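Long-range contact in putative lipoprotein (Clostridium perfringens ATCC 13124, PDB 4R7R), which is of unknown function but is probably a lipoprotein of an uncharacterised domain family, consistent with a place at the bacterial cell surface: residues K51-S56 with L105-I110. Numbering follows the deposited sequence.
Sequences KSLKDS and LSLKDI
L53 reaches from the chain that leaves helix 45-52 into a small apolar group formed by L105, L107 and I110, and both of its methyls take part. L53 CD1 makes the closest approach, meeting L105 CD2 at 3.5 Å, the two leucine side chains crossing at about a right angle. L53 CD2, also near L105 CD2, is the methyl that gets to the other two partners, lying 4.0 Å from L107 CD2 and 4.1 Å from the branch methyl I110 CG2. The side chains of L53 and I110 run side by side in the same direction, whereas L107 meets L53 at a slant. The CB of L53 does not face the 105-110 segment directly, but with CG anti to the carbonyl carbon and beside the backbone N (chi1 -63°) the branched end lies nearer to that segment.

Beside this group the hydroxyl of S52 rests against I110. S52 OG sits 4.0 Å from I110 CB, a van der Waals approach, while the hydroxyl is hydrogen-bonded to L49 O within the preceding helical turn.

At the more exposed end the contact is looser and polar. S56 OG stands 4.0 Å from D109 OD1, and K54 NZ remains 5.9 Å from the same OD1, so any attraction between these opposite charges would act through space, without a salt bridge. The carboxylate is instead tied through OD2 to N57 ND2, a nitrogen that also bonds to S106 O; N57 OD1 in turn accepts from K54 N. This one asparagine thus links both segments where direct hydrogen bonds between them are absent.

The contact joins the exit from helix 45-52 to the end of strand 103-106 and the turn after it. F58 of the edge strand 58-59 touches both L53 and L105, and I91 of strand 90-95, on the other side of strand 103-106 in the antiparallel sheet, packs against L105 and L107.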
loop_
_atom_site.group_PDB
_atom_site.type_symbol
_atom_site.label_atom_id
_atom_site.label_comp_id
_atom_site.label_asym_id
_atom_site.label_seq_id
_atom_site.Cartn_x
_atom_site.Cartn_y
_atom_site.Cartn_z
ATOM N N LYS A 51 -0.702 11.489 -0.937
ATOM C CA LYS A 51 -0.780 12.928 -0.717
ATOM C C LYS A 51 -1.373 13.226 0.659
ATOM O O LYS A 51 -1.154 14.300 1.219
ATOM C CB LYS A 51 -1.613 13.604 -1.811
ATOM C CG LYS A 51 -0.900 13.746 -3.155
ATOM C CD LYS A 51 -1.888 14.125 -4.265
ATOM C CE LYS A 51 -1.240 14.954 -5.382
ATOM N NZ LYS A 51 -0.233 14.204 -6.186
ATOM N N SER A 52 -2.119 12.267 1.200
ATOM C CA SER A 52 -2.800 12.470 2.473
ATOM C C SER A 52 -1.915 12.062 3.668
ATOM O O SER A 52 -2.208 12.408 4.819
ATOM C CB SER A 52 -4.123 11.697 2.497
ATOM O OG SER A 52 -3.901 10.311 2.744
ATOM N N LEU A 53 -0.835 11.330 3.397
ATOM C CA LEU A 53 0.045 10.861 4.473
ATOM C C LEU A 53 0.776 11.996 5.184
ATOM O O LEU A 53 1.452 12.823 4.556
ATOM C CB LEU A 53 1.094 9.868 3.948
ATOM C CG LEU A 53 0.571 8.565 3.365
ATOM C CD1 LEU A 53 1.730 7.672 2.960
ATOM C CD2 LEU A 53 -0.359 7.881 4.342
ATOM N N LYS A 54 0.647 12.013 6.502
ATOM C CA LYS A 54 1.488 12.857 7.328
ATOM C C LYS A 54 2.620 11.990 7.878
ATOM O O LYS A 54 2.545 10.758 7.841
ATOM C CB LYS A 54 0.679 13.497 8.454
ATOM C CG LYS A 54 -0.573 14.235 7.986
ATOM C CD LYS A 54 -1.633 14.284 9.089
ATOM C CE LYS A 54 -2.663 15.403 8.857
ATOM N NZ LYS A 54 -3.593 15.143 7.704
ATOM N N ASP A 55 3.655 12.633 8.399
ATOM C CA ASP A 55 4.835 11.930 8.896
ATOM C C ASP A 55 4.549 11.005 10.084
ATOM O O ASP A 55 5.234 9.999 10.272
ATOM C CB ASP A 55 5.913 12.943 9.282
ATOM C CG ASP A 55 6.010 14.093 8.291
ATOM O OD1 ASP A 55 6.965 14.105 7.473
ATOM O OD2 ASP A 55 5.119 14.982 8.332
ATOM N N SER A 56 3.543 11.343 10.882
ATOM C CA SER A 56 3.180 10.526 12.035
ATOM C C SER A 56 2.509 9.208 11.636
ATOM O O SER A 56 2.280 8.345 12.481
ATOM C CB SER A 56 2.260 11.319 12.960
ATOM O OG SER A 56 1.153 11.834 12.237
ATOM N N LEU A 105 3.290 1.721 8.024
ATOM C CA LEU A 105 2.399 2.847 8.223
ATOM C C LEU A 105 1.146 2.411 8.969
ATOM O O LEU A 105 0.629 1.322 8.722
ATOM C CB LEU A 105 2.003 3.483 6.889
ATOM C CG LEU A 105 3.045 3.845 5.824
ATOM C CD1 LEU A 105 3.546 2.642 5.061
ATOM C CD2 LEU A 105 2.435 4.829 4.839
ATOM N N SER A 106 0.676 3.257 9.883
ATOM C CA SER A 106 -0.675 3.157 10.418
ATOM C C SER A 106 -1.546 4.201 9.724
ATOM O O SER A 106 -1.139 5.357 9.570
ATOM C CB SER A 106 -0.690 3.370 11.931
ATOM O OG SER A 106 -2.023 3.418 12.425
ATOM N N LEU A 107 -2.746 3.797 9.315
ATOM C CA LEU A 107 -3.627 4.658 8.520
ATOM C C LEU A 107 -4.863 5.096 9.267
ATOM O O LEU A 107 -5.867 5.411 8.643
ATOM C CB LEU A 107 -4.074 3.943 7.235
ATOM C CG LEU A 107 -2.953 3.485 6.307
ATOM C CD1 LEU A 107 -3.503 2.932 4.983
ATOM C CD2 LEU A 107 -2.004 4.636 6.064
ATOM N N LYS A 108 -4.818 5.110 10.588
ATOM C CA LYS A 108 -6.020 5.445 11.343
ATOM C C LYS A 108 -6.492 6.897 11.134
ATOM O O LYS A 108 -7.706 7.158 11.077
ATOM C CB LYS A 108 -5.802 5.160 12.829
ATOM C CG LYS A 108 -5.994 3.700 13.167
ATOM C CD LYS A 108 -5.023 3.225 14.229
ATOM C CE LYS A 108 -5.126 1.716 14.413
ATOM N NZ LYS A 108 -6.553 1.274 14.523
ATOM N N ASP A 109 -5.561 7.838 10.991
ATOM C CA ASP A 109 -5.965 9.244 10.887
ATOM C C ASP A 109 -6.245 9.734 9.450
ATOM O O ASP A 109 -6.691 10.861 9.261
ATOM C CB ASP A 109 -4.910 10.160 11.553
ATOM C CG ASP A 109 -3.524 10.049 10.913
ATOM O OD1 ASP A 109 -2.566 10.663 11.446
ATOM O OD2 ASP A 109 -3.378 9.351 9.887
ATOM N N ILE A 110 -5.997 8.909 8.441
ATOM C CA ILE A 110 -6.149 9.396 7.069
ATOM C C ILE A 110 -7.619 9.413 6.674
ATOM O O ILE A 110 -8.433 8.739 7.300
ATOM C CB ILE A 110 -5.350 8.553 6.055
ATOM C CG1 ILE A 110 -6.010 7.206 5.857
ATOM C CG2 ILE A 110 -3.869 8.447 6.465
ATOM C CD1 ILE A 110 -5.786 6.684 4.496
#